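PDB 3RMQ: zinc-finger, which is of unknown function but binds one zinc ion through a zinc-finger site. Local coordinates for residues 7-10 with 15-18; 59-64 with 88-93. The protein carries 1 engineered substitution. All blocks are in the same frame, centred on the assembly; numbering follows the deposited sequence.

Contact 1: residues 7-10 with 15-18; sequences YLWQ and KRHV. With ZN (zinc ion), chain B.
W9 and V18 make the tight part of this contact between two antiparallel strands. They face each other as a non-hydrogen-bonded pair. V18 CG2 sits over one face of the W9 six-membered ring, 3.4 Å from its centroid and almost on the ring normal, a CH-pi contact. V18 has CG1 anti to its backbone N (chi1 173°), which turns CG2 to the indole and CG1 to Y7. There CG1 meets Y7 CB at 3.9 Å. The edge of the indole is also in use: W9 CZ3 lies 3.4 Å from R16 O, near the ring plane. R16 adds its aliphatic part, with CG 3.8 Å from W9 CE3, and its NH2 is hydrogen-bonded to W54 O.

The next pair, Q10 and H17, is hydrogen-bonded both ways. Q10 N gives to H17 O at 2.8 Å and 165°. H17 N returns to Q10 O at 2.9 Å. H17 ND1 binds the zinc ion at 2.1 Å. The two backbone bonds tie this ligand's main chain to the neighbouring strand.

The loose side belongs to L8, which points away from the other strand, and to K15, whose end leads away.

The strands form the hairpin 7-12 and 15-20. Helix 60-69 packs on its W9 and V18 face, with T63 against W9 and C62 against V18. On the Q10 and H17 face, Q10 touches V26 and H17 touches A34, both in loops.

Contact 2: residues 59-64 with 88-93; sequences CPVCTI and PALITR. With ZN (zinc ion), chain B.
V61 and L90 form the centre of this contact. The V61 CG2 methyl lies 3.7 Å from L90 CD2. The same methyl reaches L90 O at 3.4 Å, so it meets both the side chain and the backbone of that residue. V61 CG1 is anti to the backbone N (chi1 175°) and points along another path, to the aliphatic part of R93. That approach is looser, 4.3 Å from V61 CG1 to R93 CG. The other branch of L90, CD1, meets P60 CG at 4.1 Å. The P60 and L90 side chains cross at about a right angle. The side-chain contacts are apolar, and the buried surface is small (199 Å²). P60 and V61 lie on the first turn of helix 60-69.

The next shell fixes that turn. C59 is the N-cap, and its SG accepts from C62 N in a nearly straight bond of 173°. C59 O takes two donors from T63, the backbone N and OG1, which come from opposite faces of the carbonyl plane. C59 SG and C62 SG both bind the zinc ion, at 2.4 Å and 2.3 Å. V61 lies between these two ligands in sequence and also touches C36, a third ligand. This is consistent with the metal site setting the position of V61.

Further out, F84 and W86 pack on P60. On the second helix, S87 OG is hydrogen-bonded to L90 N. The side chain of I91 starts away from segment 59-64 and touches F102 and V106 of helix 102-109.

The axes of the short helical pieces 60-64 and 88-93 run in nearly the same direction, 28° apart. C59 and C62 are the CxxC pair at the start of a helix, and with H17 and C36 they complete the three-cysteine, one-histidine zinc site of this zinc-finger protein.

Overall arrangement
From the N terminus, the chain runs through strand 7-12, turns, and returns along strand 15-20. Contact 1 closes this short hairpin loop. The chain then passes the small sheet of strands 32-33 and 39-40 before entering helix 60-69. Contact 2 closes a longer, mostly helical loop that includes helix 74-81. The two contacts follow in series and neither nests in nor crosses the other. The centres of contact 1 and contact 2 are about 13 Å apart. They share the zinc ion, and a probable hydrogen bond joins R16 O to C59 N. Together they tie the N-terminal hairpin, through the metal site and helix 60-69, to helix 88-97.

Contact 1: residues 7-10 with 15-18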
loop_
_atom_site.group_PDB
_atom_site.type_symbol
_atom_site.label_atom_id
_atom_site.label_comp_id
_atom_site.label_asym_id
_atom_site.label_seq_id
_atom_site.Cartn_x
_atom_site.Cartn_y
_atom_site.Cartn_z
ATOM N N TYR A 7 11.845 -2.342 3.221
ATOM C CA TYR A 7 10.377 -2.330 3.272
ATOM C C TYR A 7 9.853 -3.732 3.544
ATOM O O TYR A 7 10.298 -4.697 2.924
ATOM C CB TYR A 7 9.791 -1.900 1.921
ATOM C CG TYR A 7 10.217 -0.501 1.522
ATOM C CD1 TYR A 7 9.692 0.609 2.180
ATOM C CD2 TYR A 7 11.204 -0.304 0.557
ATOM C CE1 TYR A 7 10.080 1.892 1.828
ATOM C CE2 TYR A 7 11.611 0.980 0.212
ATOM C CZ TYR A 7 11.051 2.060 0.868
ATOM O OH TYR A 7 11.431 3.349 0.561
ATOM N N LEU A 8 8.839 -3.820 4.383
ATOM C CA LEU A 8 8.232 -5.136 4.697
ATOM C C LEU A 8 6.718 -4.976 4.696
ATOM O O LEU A 8 6.202 -3.851 4.835
ATOM C CB LEU A 8 8.678 -5.644 6.071
ATOM C CG LEU A 8 10.166 -6.085 6.198
ATOM C CD1 LEU A 8 10.459 -6.414 7.604
ATOM C CD2 LEU A 8 10.446 -7.338 5.261
ATOM N N TRP A 9 6.016 -6.098 4.578
ATOM C CA TRP A 9 4.564 -6.109 4.603
ATOM C C TRP A 9 4.057 -6.309 6.023
ATOM O O TRP A 9 4.717 -7.009 6.825
ATOM C CB TRP A 9 4.035 -7.257 3.681
ATOM C CG TRP A 9 4.359 -7.001 2.240
ATOM C CD1 TRP A 9 5.538 -7.305 1.575
ATOM C CD2 TRP A 9 3.503 -6.356 1.273
ATOM N NE1 TRP A 9 5.441 -6.872 0.251
ATOM C CE2 TRP A 9 4.205 -6.321 0.042
ATOM C CE3 TRP A 9 2.197 -5.817 1.332
ATOM C CZ2 TRP A 9 3.655 -5.734 -1.138
ATOM C CZ3 TRP A 9 1.634 -5.241 0.132
ATOM C CH2 TRP A 9 2.372 -5.214 -1.060
ATOM N N GLN A 10 2.881 -5.741 6.319
ATOM C CA GLN A 10 2.211 -6.004 7.589
ATOM C C GLN A 10 0.708 -5.808 7.430
ATOM O O GLN A 10 0.273 -4.746 6.961
ATOM C CB GLN A 10 2.751 -5.052 8.685
ATOM C CG GLN A 10 1.965 -5.108 10.018
ATOM C CD GLN A 10 2.032 -6.488 10.662
ATOM O OE1 GLN A 10 3.126 -7.020 10.854
ATOM N NE2 GLN A 10 0.865 -7.087 10.968
ATOM N N LYS A 15 -6.156 -4.425 5.435
ATOM C CA LYS A 15 -5.370 -4.611 4.215
ATOM C C LYS A 15 -3.975 -5.039 4.556
ATOM O O LYS A 15 -3.519 -4.849 5.677
ATOM C CB LYS A 15 -5.241 -3.288 3.434
ATOM C CG LYS A 15 -6.577 -2.507 3.180
ATOM C CD LYS A 15 -6.240 -1.167 2.488
ATOM C CE LYS A 15 -7.432 -0.205 2.408
ATOM N NZ LYS A 15 -7.408 0.787 3.531
ATOM N N ARG A 16 -3.252 -5.548 3.568
ATOM C CA ARG A 16 -1.856 -5.852 3.788
ATOM C C ARG A 16 -1.041 -4.620 3.348
ATOM O O ARG A 16 -0.973 -4.332 2.150
ATOM C CB ARG A 16 -1.435 -7.106 3.004
ATOM C CG ARG A 16 -0.180 -7.696 3.624
ATOM C CD ARG A 16 0.409 -8.860 2.831
ATOM N NE ARG A 16 -0.493 -10.009 2.861
ATOM C CZ ARG A 16 -0.215 -11.218 2.347
ATOM N NH1 ARG A 16 0.955 -11.430 1.726
ATOM N NH2 ARG A 16 -1.107 -12.217 2.459
ATOM N N HIS A 17 -0.524 -3.847 4.320
ATOM C CA HIS A 17 0.169 -2.593 4.007
ATOM C C HIS A 17 1.652 -2.860 3.928
ATOM O O HIS A 17 2.092 -3.986 4.228
ATOM C CB HIS A 17 -0.093 -1.530 5.092
ATOM C CG HIS A 17 -1.516 -1.069 5.156
ATOM N ND1 HIS A 17 -2.042 -0.114 4.303
ATOM C CD2 HIS A 17 -2.528 -1.444 5.978
ATOM C CE1 HIS A 17 -3.305 0.114 4.634
ATOM N NE2 HIS A 17 -3.627 -0.699 5.637
ATOM N N VAL A 18 2.413 -1.831 3.551
ATOM C CA VAL A 18 3.874 -1.913 3.479
ATOM C C VAL A 18 4.338 -0.870 4.450
ATOM O O VAL A 18 3.704 0.224 4.554
ATOM C CB VAL A 18 4.427 -1.604 2.065
ATOM C CG1 VAL A 18 5.952 -1.532 2.082
ATOM C CG2 VAL A 18 3.968 -2.688 1.090
HETATM ZN ZN ZN B . -1.350 0.993 2.693
#

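Contact 2: residues 59-64 with 88-93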
loop_
_atom_site.group_PDB
_atom_site.type_symbol
_atom_site.label_atom_id
_atom_site.label_comp_id
_atom_site.label_asym_id
_atom_site.label_seq_id
_atom_site.Cartn_x
_atom_site.Cartn_y
_atom_site.Cartn_z
ATOM N N CYS A 59 -2.951 -3.698 0.163
ATOM C CA CYS A 59 -3.276 -2.274 0.051
ATOM C C CYS A 59 -2.812 -1.801 -1.328
ATOM O O CYS A 59 -1.622 -1.875 -1.646
ATOM C CB CYS A 59 -2.532 -1.465 1.152
ATOM S SG CYS A 59 -2.756 0.357 0.915
ATOM N N PRO A 60 -3.743 -1.372 -2.206
ATOM C CA PRO A 60 -3.282 -0.980 -3.553
ATOM C C PRO A 60 -2.295 0.176 -3.502
ATOM O O PRO A 60 -1.350 0.233 -4.294
ATOM C CB PRO A 60 -4.582 -0.518 -4.253
ATOM C CG PRO A 60 -5.666 -1.313 -3.547
ATOM C CD PRO A 60 -5.208 -1.334 -2.083
ATOM N N VAL A 61 -2.508 1.124 -2.587
ATOM C CA VAL A 61 -1.644 2.309 -2.559
ATOM C C VAL A 61 -0.217 1.950 -2.118
ATOM O O VAL A 61 0.776 2.346 -2.751
ATOM C CB VAL A 61 -2.246 3.368 -1.612
ATOM C CG1 VAL A 61 -1.306 4.535 -1.490
ATOM C CG2 VAL A 61 -3.634 3.814 -2.192
ATOM N N CYS A 62 -0.119 1.191 -1.041
ATOM C CA CYS A 62 1.187 0.718 -0.572
ATOM C C CYS A 62 1.919 -0.105 -1.652
ATOM O O CYS A 62 3.145 -0.006 -1.780
ATOM C CB CYS A 62 1.033 -0.174 0.679
ATOM S SG CYS A 62 0.850 0.726 2.199
ATOM N N THR A 63 1.196 -0.949 -2.376
ATOM C CA THR A 63 1.830 -1.829 -3.385
ATOM C C THR A 63 2.479 -0.978 -4.490
ATOM O O THR A 63 3.611 -1.215 -4.883
ATOM C CB THR A 63 0.788 -2.813 -4.026
ATOM O OG1 THR A 63 0.177 -3.640 -3.007
ATOM C CG2 THR A 63 1.482 -3.752 -5.094
ATOM N N ILE A 64 1.732 0.020 -4.993
ATOM C CA ILE A 64 2.224 0.911 -6.040
ATOM C C ILE A 64 3.335 1.809 -5.460
ATOM O O ILE A 64 4.351 2.032 -6.113
ATOM C CB ILE A 64 1.086 1.799 -6.608
ATOM C CG1 ILE A 64 0.027 0.948 -7.329
ATOM C CG2 ILE A 64 1.640 2.917 -7.530
ATOM C CD1 ILE A 64 0.583 -0.045 -8.242
ATOM N N PRO A 88 -12.323 6.285 -5.098
ATOM C CA PRO A 88 -11.805 7.653 -5.052
ATOM C C PRO A 88 -10.929 7.846 -3.821
ATOM O O PRO A 88 -9.960 8.577 -3.884
ATOM C CB PRO A 88 -13.082 8.522 -4.982
ATOM C CG PRO A 88 -14.119 7.704 -5.663
ATOM C CD PRO A 88 -13.783 6.247 -5.320
ATOM N N ALA A 89 -11.243 7.177 -2.717
ATOM C CA ALA A 89 -10.433 7.299 -1.529
ATOM C C ALA A 89 -9.017 6.811 -1.816
ATOM O O ALA A 89 -8.047 7.448 -1.418
ATOM C CB ALA A 89 -11.052 6.481 -0.355
ATOM N N LEU A 90 -8.903 5.669 -2.488
ATOM C CA LEU A 90 -7.567 5.102 -2.769
ATOM C C LEU A 90 -6.796 5.895 -3.792
ATOM O O LEU A 90 -5.615 6.104 -3.643
ATOM C CB LEU A 90 -7.670 3.667 -3.267
ATOM C CG LEU A 90 -8.154 2.750 -2.142
ATOM C CD1 LEU A 90 -8.584 1.421 -2.700
ATOM C CD2 LEU A 90 -6.981 2.565 -1.182
ATOM N N ILE A 91 -7.471 6.322 -4.853
ATOM C CA ILE A 91 -6.815 7.073 -5.921
ATOM C C ILE A 91 -6.317 8.388 -5.379
ATOM O O ILE A 91 -5.197 8.797 -5.664
ATOM C CB ILE A 91 -7.771 7.302 -7.131
ATOM C CG1 ILE A 91 -8.218 5.940 -7.699
ATOM C CG2 ILE A 91 -7.083 8.151 -8.203
ATOM C CD1 ILE A 91 -9.376 6.045 -8.766
ATOM N N THR A 92 -7.130 9.083 -4.601
ATOM C CA THR A 92 -6.676 10.387 -4.143
ATOM C C THR A 92 -5.578 10.188 -3.085
ATOM O O THR A 92 -4.650 10.999 -2.984
ATOM C CB THR A 92 -7.839 11.289 -3.667
ATOM O OG1 THR A 92 -8.479 10.688 -2.544
ATOM C CG2 THR A 92 -8.851 11.478 -4.803
ATOM N N ARG A 93 -5.634 9.086 -2.340
ATOM C CA ARG A 93 -4.544 8.762 -1.420
ATOM C C ARG A 93 -3.222 8.467 -2.194
ATOM O O ARG A 93 -2.148 8.923 -1.800
ATOM C CB ARG A 93 -4.948 7.573 -0.531
ATOM C CG ARG A 93 -3.929 7.214 0.534
ATOM C CD ARG A 93 -4.509 6.080 1.491
ATOM N NE ARG A 93 -5.760 6.520 2.116
ATOM C CZ ARG A 93 -6.858 5.771 2.273
ATOM N NH1 ARG A 93 -6.886 4.514 1.865
ATOM N NH2 ARG A 93 -7.953 6.283 2.850
HETATM ZN ZN ZN B . -1.350 0.993 2.693
#